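Glycoside Hydrolase (PDB 5T99) is a family 2 glycoside hydrolase of a human gut bacterium that binds galacto-isofagomine and probably removes galactose from agarose-derived oligosaccharides. Local coordinates at residues 335-343 / 600-608; 83-94 / 144-155. One frame throughout, in Å; residues are numbered along the deposited sequence.

Contact 1 of 2, residues 335-343 / 600-608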
# COMPACT_ATOMS: atom_id res chain seq x y z
N GLN A 335 0.40 -1.49 -9.64
CA GLN A 335 0.24 -1.60 -11.10
C GLN A 335 -1.22 -1.81 -11.51
O GLN A 335 -1.72 -1.17 -12.46
CB GLN A 335 1.07 -2.75 -11.65
CG GLN A 335 2.55 -2.47 -11.73
CD GLN A 335 3.36 -3.69 -12.13
OE1 GLN A 335 2.92 -4.83 -11.95
NE2 GLN A 335 4.55 -3.46 -12.67
N ILE A 336 -1.90 -2.70 -10.79
CA ILE A 336 -3.32 -2.97 -11.04
C ILE A 336 -4.14 -1.70 -10.76
O ILE A 336 -4.99 -1.32 -11.57
CB ILE A 336 -3.81 -4.22 -10.26
CG1 ILE A 336 -3.23 -5.48 -10.93
CG2 ILE A 336 -5.33 -4.31 -10.22
CD1 ILE A 336 -3.29 -6.73 -10.08
N MET A 337 -3.85 -1.02 -9.66
CA MET A 337 -4.48 0.28 -9.40
C MET A 337 -4.21 1.30 -10.53
O MET A 337 -5.14 1.98 -10.97
CB MET A 337 -4.09 0.81 -8.02
CG MET A 337 -4.64 -0.02 -6.86
SD MET A 337 -6.44 0.08 -6.69
CE MET A 337 -6.97 -1.37 -7.61
N LYS A 338 -2.98 1.38 -11.04
CA LYS A 338 -2.70 2.30 -12.17
C LYS A 338 -3.49 1.96 -13.45
O LYS A 338 -3.86 2.86 -14.20
CB LYS A 338 -1.19 2.43 -12.46
CG LYS A 338 -0.49 3.39 -11.51
CD LYS A 338 1.03 3.22 -11.48
CE LYS A 338 1.71 3.66 -12.78
NZ LYS A 338 1.43 5.07 -13.12
N GLU A 339 -3.77 0.67 -13.66
CA GLU A 339 -4.62 0.23 -14.78
C GLU A 339 -6.07 0.70 -14.64
O GLU A 339 -6.74 0.97 -15.64
CB GLU A 339 -4.55 -1.30 -14.96
CG GLU A 339 -3.27 -1.75 -15.66
CD GLU A 339 -3.01 -3.24 -15.57
OE1 GLU A 339 -3.96 -4.05 -15.40
OE2 GLU A 339 -1.81 -3.62 -15.66
N MET A 340 -6.53 0.81 -13.40
CA MET A 340 -7.86 1.39 -13.10
C MET A 340 -7.94 2.92 -13.29
O MET A 340 -9.03 3.46 -13.28
CB MET A 340 -8.26 1.04 -11.65
CG MET A 340 -9.76 1.00 -11.40
SD MET A 340 -10.22 0.22 -9.84
CE MET A 340 -10.00 1.63 -8.75
N GLY A 341 -6.80 3.61 -13.45
CA GLY A 341 -6.76 5.07 -13.55
C GLY A 341 -6.41 5.76 -12.24
O GLY A 341 -6.57 6.99 -12.11
N VAL A 342 -5.91 4.99 -11.27
CA VAL A 342 -5.52 5.52 -9.96
C VAL A 342 -4.22 6.31 -10.10
O VAL A 342 -3.23 5.79 -10.63
CB VAL A 342 -5.33 4.39 -8.93
CG1 VAL A 342 -4.80 4.92 -7.60
CG2 VAL A 342 -6.65 3.66 -8.70
N ASN A 343 -4.24 7.55 -9.62
CA ASN A 343 -3.03 8.37 -9.54
C ASN A 343 -2.65 8.75 -8.10
O ASN A 343 -1.70 9.51 -7.89
CB ASN A 343 -3.21 9.64 -10.38
CG ASN A 343 -4.20 10.60 -9.76
OD1 ASN A 343 -5.10 10.19 -9.05
ND2 ASN A 343 -4.03 11.90 -10.03
N PHE A 600 -14.01 -2.37 -10.64
CA PHE A 600 -12.78 -1.96 -11.34
C PHE A 600 -13.06 -1.27 -12.66
O PHE A 600 -12.45 -0.24 -12.96
CB PHE A 600 -11.89 -3.18 -11.59
CG PHE A 600 -10.66 -2.91 -12.40
CD1 PHE A 600 -9.45 -2.60 -11.78
CD2 PHE A 600 -10.69 -3.02 -13.80
CE1 PHE A 600 -8.30 -2.39 -12.54
CE2 PHE A 600 -9.54 -2.80 -14.56
CZ PHE A 600 -8.35 -2.49 -13.93
N TYR A 601 -13.97 -1.82 -13.45
CA TYR A 601 -14.25 -1.31 -14.80
C TYR A 601 -15.11 -0.07 -14.77
O TYR A 601 -14.96 0.80 -15.62
CB TYR A 601 -14.85 -2.41 -15.68
CG TYR A 601 -13.89 -3.55 -15.83
CD1 TYR A 601 -12.84 -3.48 -16.75
CD2 TYR A 601 -13.97 -4.67 -15.00
CE1 TYR A 601 -11.92 -4.52 -16.87
CE2 TYR A 601 -13.07 -5.72 -15.12
CZ TYR A 601 -12.03 -5.62 -16.05
OH TYR A 601 -11.13 -6.64 -16.16
N LEU A 602 -16.01 0.03 -13.79
CA LEU A 602 -16.75 1.28 -13.58
C LEU A 602 -15.78 2.44 -13.30
O LEU A 602 -15.87 3.49 -13.92
CB LEU A 602 -17.77 1.14 -12.44
CG LEU A 602 -18.67 2.34 -12.14
CD1 LEU A 602 -19.51 2.73 -13.34
CD2 LEU A 602 -19.59 2.02 -10.96
N TYR A 603 -14.82 2.21 -12.41
CA TYR A 603 -13.77 3.21 -12.16
C TYR A 603 -12.88 3.46 -13.38
O TYR A 603 -12.63 4.61 -13.73
CB TYR A 603 -12.95 2.86 -10.92
CG TYR A 603 -13.68 3.21 -9.63
CD1 TYR A 603 -13.77 4.53 -9.19
CD2 TYR A 603 -14.27 2.22 -8.86
CE1 TYR A 603 -14.44 4.85 -8.02
CE2 TYR A 603 -14.94 2.53 -7.68
CZ TYR A 603 -15.03 3.84 -7.27
OH TYR A 603 -15.69 4.14 -6.10
N GLN A 604 -12.45 2.39 -14.04
CA GLN A 604 -11.64 2.50 -15.27
C GLN A 604 -12.37 3.32 -16.37
O GLN A 604 -11.74 4.15 -17.04
CB GLN A 604 -11.25 1.11 -15.79
CG GLN A 604 -10.09 1.11 -16.77
CD GLN A 604 -9.77 -0.29 -17.30
OE1 GLN A 604 -10.65 -0.97 -17.86
NE2 GLN A 604 -8.52 -0.74 -17.10
N SER A 605 -13.68 3.13 -16.50
CA SER A 605 -14.50 3.91 -17.44
C SER A 605 -14.52 5.41 -17.14
O SER A 605 -14.69 6.21 -18.05
CB SER A 605 -15.94 3.38 -17.49
OG SER A 605 -16.73 3.81 -16.38
N GLN A 606 -14.39 5.77 -15.87
CA GLN A 606 -14.43 7.16 -15.42
C GLN A 606 -13.05 7.83 -15.36
O GLN A 606 -12.96 9.04 -15.49
CB GLN A 606 -15.08 7.22 -14.03
CG GLN A 606 -15.37 8.60 -13.46
CD GLN A 606 -16.39 9.40 -14.25
OE1 GLN A 606 -16.95 8.93 -15.25
NE2 GLN A 606 -16.65 10.63 -13.80
N TRP A 607 -11.99 7.04 -15.18
CA TRP A 607 -10.65 7.55 -14.84
C TRP A 607 -9.54 7.35 -15.88
O TRP A 607 -8.43 7.81 -15.63
CB TRP A 607 -10.21 6.90 -13.52
CG TRP A 607 -10.90 7.42 -12.30
CD1 TRP A 607 -11.73 8.51 -12.20
CD2 TRP A 607 -10.76 6.91 -10.98
NE1 TRP A 607 -12.12 8.69 -10.91
CE2 TRP A 607 -11.53 7.72 -10.13
CE3 TRP A 607 -10.04 5.84 -10.42
CZ2 TRP A 607 -11.62 7.50 -8.76
CZ3 TRP A 607 -10.12 5.63 -9.05
CH2 TRP A 607 -10.91 6.46 -8.24
N THR A 608 -9.80 6.68 -17.00
CA THR A 608 -8.80 6.47 -18.04
C THR A 608 -9.34 6.94 -19.38
O THR A 608 -10.54 6.98 -19.58
CB THR A 608 -8.38 5.00 -18.16
OG1 THR A 608 -9.45 4.20 -18.67
CG2 THR A 608 -7.94 4.45 -16.81
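Gln604, which meets Glu339 across the contact, has its carbonyl O gripped twice: Thr608 N and Thr608 OG1 reach it from opposite faces of its plane, OG1 at 2.8 Å. The side chain, extended beyond CG, carries Gln604 NE2 to Glu339 O at 2.9 Å. This bond is nearly straight, with an N-H...O angle of 174°, and lies in the glutamine's amide plane, yet NE2 stands above the carbonyl plane of Glu339. Glutamine suits this place because its chain is long enough to bring an N-H to a carbonyl in the last turn of the neighbouring helix. Next along, Met340 reaches in with CG anti to its backbone N (chi1 -154°), which sets SD obliquely against the Phe600 ring, 3.5 Å from Phe600 CD1, as a Met-aromatic contact. Met340 CE ends 4.0 Å from Trp607 CZ3, close also to Tyr603 CB. Helices 327-339 and 598-607 meet outside the seam where the first and last parallel strands of the TIM barrel, 305-313 and 549-552, pair; Met340, Tyr603 and Trp607 all rest on Ile552. Gly341 ends the first helix in a Schellman motif, and its positive phi favours glycine. A CB there would also clash with Trp607 CB and Thr608 CG2, the latter only 3.5 Å from Gly341 CA. Branched Val342 packs back on Val312 of strand 305-313, while its CG2 touches Trp607 CZ3.

Contact 2 of 2, residues 83-94 / 144-155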
# COMPACT_ATOMS: atom_id res chain seq x y z
N HIS A 83 -3.33 -11.92 18.01
CA HIS A 83 -2.87 -11.50 19.34
C HIS A 83 -2.20 -12.67 20.04
O HIS A 83 -2.27 -13.81 19.57
CB HIS A 83 -4.04 -10.96 20.18
CG HIS A 83 -5.09 -11.97 20.49
ND1 HIS A 83 -5.17 -12.62 21.70
CD2 HIS A 83 -6.12 -12.45 19.73
CE1 HIS A 83 -6.20 -13.45 21.68
NE2 HIS A 83 -6.78 -13.37 20.50
N GLY A 84 -1.54 -12.36 21.15
CA GLY A 84 -0.81 -13.35 21.93
C GLY A 84 0.63 -12.90 22.08
O GLY A 84 0.91 -11.70 22.09
N THR A 85 1.53 -13.87 22.19
CA THR A 85 2.94 -13.61 22.41
C THR A 85 3.73 -14.33 21.34
O THR A 85 3.37 -15.45 20.94
CB THR A 85 3.36 -14.08 23.81
OG1 THR A 85 2.59 -13.38 24.79
CG2 THR A 85 4.85 -13.84 24.06
N GLY A 86 4.77 -13.67 20.84
CA GLY A 86 5.69 -14.24 19.85
C GLY A 86 7.09 -13.79 20.18
O GLY A 86 7.31 -12.62 20.52
N TRP A 87 8.04 -14.72 20.10
CA TRP A 87 9.43 -14.46 20.44
C TRP A 87 10.29 -14.68 19.21
O TRP A 87 10.07 -15.65 18.47
CB TRP A 87 9.90 -15.39 21.55
CG TRP A 87 9.61 -14.94 22.96
CD1 TRP A 87 8.50 -15.23 23.70
CD2 TRP A 87 10.45 -14.14 23.79
NE1 TRP A 87 8.60 -14.66 24.95
CE2 TRP A 87 9.78 -13.99 25.03
CE3 TRP A 87 11.69 -13.53 23.61
CZ2 TRP A 87 10.32 -13.26 26.08
CZ3 TRP A 87 12.24 -12.80 24.66
CH2 TRP A 87 11.55 -12.68 25.89
N TYR A 88 11.27 -13.80 19.01
CA TYR A 88 12.31 -13.99 18.00
C TYR A 88 13.68 -13.87 18.64
O TYR A 88 13.90 -13.01 19.48
CB TYR A 88 12.22 -12.95 16.89
CG TYR A 88 10.95 -12.97 16.07
CD1 TYR A 88 10.94 -13.50 14.78
CD2 TYR A 88 9.77 -12.40 16.56
CE1 TYR A 88 9.78 -13.48 14.01
CE2 TYR A 88 8.61 -12.38 15.80
CZ TYR A 88 8.63 -12.92 14.53
OH TYR A 88 7.50 -12.90 13.79
N ARG A 89 14.60 -14.75 18.24
CA ARG A 89 15.98 -14.72 18.71
C ARG A 89 16.90 -14.90 17.53
O ARG A 89 16.61 -15.70 16.66
CB ARG A 89 16.24 -15.85 19.71
CG ARG A 89 15.65 -15.66 21.10
CD ARG A 89 15.84 -16.93 21.93
NE ARG A 89 17.26 -17.27 22.13
CZ ARG A 89 18.04 -16.85 23.13
NH1 ARG A 89 17.60 -16.02 24.07
NH2 ARG A 89 19.30 -17.25 23.18
N LYS A 90 18.00 -14.16 17.52
CA LYS A 90 19.05 -14.35 16.53
C LYS A 90 20.39 -14.36 17.26
O LYS A 90 20.64 -13.50 18.09
CB LYS A 90 19.04 -13.24 15.48
CG LYS A 90 20.16 -13.35 14.46
CD LYS A 90 19.94 -12.45 13.25
CE LYS A 90 21.12 -12.53 12.28
NZ LYS A 90 20.92 -11.72 11.04
N THR A 91 21.22 -15.35 16.94
CA THR A 91 22.50 -15.56 17.60
C THR A 91 23.59 -15.33 16.55
O THR A 91 23.51 -15.90 15.46
CB THR A 91 22.59 -17.00 18.19
OG1 THR A 91 21.49 -17.20 19.10
CG2 THR A 91 23.89 -17.23 18.95
N PHE A 92 24.58 -14.51 16.87
CA PHE A 92 25.58 -14.08 15.89
C PHE A 92 26.92 -13.75 16.53
O PHE A 92 26.98 -13.23 17.65
CB PHE A 92 25.06 -12.87 15.07
CG PHE A 92 24.76 -11.64 15.90
CD1 PHE A 92 25.69 -10.61 16.01
CD2 PHE A 92 23.55 -11.52 16.59
CE1 PHE A 92 25.41 -9.48 16.78
CE2 PHE A 92 23.27 -10.40 17.35
CZ PHE A 92 24.20 -9.37 17.45
N ILE A 93 28.01 -14.05 15.80
CA ILE A 93 29.36 -13.69 16.22
C ILE A 93 29.55 -12.18 16.01
O ILE A 93 29.18 -11.64 14.97
CB ILE A 93 30.46 -14.43 15.40
CG1 ILE A 93 30.36 -15.95 15.57
CG2 ILE A 93 31.86 -13.95 15.79
CD1 ILE A 93 30.79 -16.47 16.93
N GLY A 94 30.14 -11.52 16.99
CA GLY A 94 30.63 -10.16 16.81
C GLY A 94 31.77 -10.13 15.82
O GLY A 94 32.92 -10.44 16.16
N GLY A 144 34.09 -11.27 18.60
CA GLY A 144 34.67 -12.61 18.57
C GLY A 144 34.00 -13.65 19.46
O GLY A 144 34.48 -14.78 19.54
N GLU A 145 32.89 -13.29 20.12
CA GLU A 145 32.09 -14.20 20.93
C GLU A 145 30.66 -14.17 20.40
O GLU A 145 30.34 -13.36 19.52
CB GLU A 145 32.10 -13.77 22.40
CG GLU A 145 33.46 -13.78 23.08
CD GLU A 145 33.44 -13.13 24.46
OE1 GLU A 145 32.47 -13.31 25.23
OE2 GLU A 145 34.42 -12.41 24.79
N GLU A 146 29.81 -15.03 20.95
CA GLU A 146 28.41 -15.09 20.53
C GLU A 146 27.60 -13.96 21.16
O GLU A 146 27.87 -13.53 22.28
CB GLU A 146 27.81 -16.46 20.87
CG GLU A 146 28.32 -17.58 19.96
CD GLU A 146 27.84 -17.46 18.51
OE1 GLU A 146 26.97 -16.62 18.21
OE2 GLU A 146 28.33 -18.23 17.66
N ASN A 147 26.61 -13.48 20.40
CA ASN A 147 25.67 -12.45 20.84
C ASN A 147 24.26 -12.93 20.55
O ASN A 147 24.05 -13.68 19.61
CB ASN A 147 25.89 -11.13 20.09
CG ASN A 147 27.25 -10.53 20.35
OD1 ASN A 147 27.39 -9.61 21.16
ND2 ASN A 147 28.26 -11.03 19.66
N VAL A 148 23.30 -12.46 21.34
CA VAL A 148 21.90 -12.89 21.22
C VAL A 148 20.98 -11.67 21.25
O VAL A 148 20.81 -11.01 22.29
CB VAL A 148 21.53 -13.89 22.35
CG1 VAL A 148 20.05 -14.25 22.30
CG2 VAL A 148 22.37 -15.16 22.25
N LEU A 149 20.38 -11.39 20.10
CA LEU A 149 19.34 -10.39 19.99
C LEU A 149 18.00 -11.10 20.13
O LEU A 149 17.69 -12.02 19.36
CB LEU A 149 19.44 -9.69 18.63
CG LEU A 149 18.46 -8.54 18.35
CD1 LEU A 149 18.57 -7.47 19.43
CD2 LEU A 149 18.71 -7.97 16.96
N ALA A 150 17.20 -10.65 21.11
CA ALA A 150 15.89 -11.23 21.42
C ALA A 150 14.81 -10.17 21.30
O ALA A 150 14.96 -9.08 21.84
CB ALA A 150 15.88 -11.82 22.82
N VAL A 151 13.72 -10.51 20.63
CA VAL A 151 12.57 -9.62 20.47
C VAL A 151 11.35 -10.37 20.96
O VAL A 151 11.10 -11.50 20.53
CB VAL A 151 12.36 -9.18 19.00
CG1 VAL A 151 11.12 -8.32 18.85
CG2 VAL A 151 13.58 -8.42 18.49
N GLN A 152 10.61 -9.74 21.87
CA GLN A 152 9.30 -10.24 22.29
C GLN A 152 8.22 -9.27 21.82
O GLN A 152 8.28 -8.07 22.11
CB GLN A 152 9.22 -10.40 23.81
CG GLN A 152 7.90 -11.01 24.32
CD GLN A 152 7.55 -10.61 25.75
OE1 GLN A 152 7.77 -9.48 26.19
NE2 GLN A 152 6.97 -11.55 26.48
N LEU A 153 7.23 -9.81 21.12
CA LEU A 153 6.05 -9.07 20.72
C LEU A 153 4.85 -9.56 21.53
O LEU A 153 4.63 -10.76 21.62
CB LEU A 153 5.81 -9.29 19.23
CG LEU A 153 6.98 -8.88 18.32
CD1 LEU A 153 6.69 -9.28 16.88
CD2 LEU A 153 7.25 -7.39 18.40
N THR A 154 4.09 -8.64 22.12
CA THR A 154 2.88 -9.01 22.86
C THR A 154 1.65 -8.30 22.31
O THR A 154 1.02 -7.51 23.02
CB THR A 154 3.03 -8.79 24.39
OG1 THR A 154 3.45 -7.45 24.67
CG2 THR A 154 4.05 -9.76 24.98
N PRO A 155 1.29 -8.58 21.04
CA PRO A 155 0.10 -7.96 20.48
C PRO A 155 -1.16 -8.36 21.25
O PRO A 155 -1.32 -9.53 21.60
CB PRO A 155 0.04 -8.49 19.04
CG PRO A 155 0.84 -9.75 19.08
CD PRO A 155 1.94 -9.47 20.06
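Trp87 and Gln152 face each other as a tightly packed non-hydrogen-bonded pair: Gln152 CB sits 3.6 Å from the centroid of the Trp87 six-membered ring, almost on its normal, in a CH-pi contact. The aliphatic part of a glutamine suits such a face, and Glu40 takes the indole N-H. Without the indole, as with an alanine here, Gln152 CB and CG would probably lose their flat surface and Glu40 its donor. Further along the same face, Val148 CG1 lies over one side of the Arg89 guanidinium, 3.2 Å from Arg89 NH2, while Arg89 NE forms a salt bridge with Asp51 and NH1 bonds to the carbonyls of Ala44 and Ala46. Strands 86-93 and 146-153 are the antiparallel central pair of a six-stranded sheet in the beta-sandwich sugar-binding domain. On the other face, Leu149 and Val151 pack onto strand 102-107 of the second sheet, and Tyr88 CE2 meets Leu153 CD1 at 3.8 Å. Phe92 O is gripped from opposite sides by Asn147 N at 2.8 Å and Asn147 ND2 at 3.2 Å, while Lys142 N and Asn119 ND2 hold Asn147 OD1. Phe92 CG lies between its backbone N and carbonyl carbon (chi1 61°), bringing the ring across to Asn147 CB, which lies over one face. Beyond Arg89 on the Trp87 face, by contrast, Thr91, Ile93 and Glu146 are exposed, though Phe92 and Asn147 are buried on the reverse: Glu146 crosses Thr91 at about a right angle, OE1 by Thr91 CG2 and OE2 by Ile93 CD1.

Overall arrangement
Contact 2 closes well before contact 1 opens along the chain, and the two do not touch: their centres are 44 Å apart, their nearest atoms about 27 Å, and they lie on opposite sides of the chain's centre. Contact 1 joins helices on the outside of the catalytic barrel, contact 2 pairs strands in the N-terminal sugar-binding domain. Contact 1 is the nearer to the pocket, the Tyr603 side chain being about 12 Å from the bound galacto-isofagomine, but none of its residues lines it; the pocket residues His349 and Trp553 follow shortly after barrel strands 344-346 and 549-552. Yet contact 2's domain also serves the ligand, since Arg161, only six residues beyond Pro155, lines the same pocket.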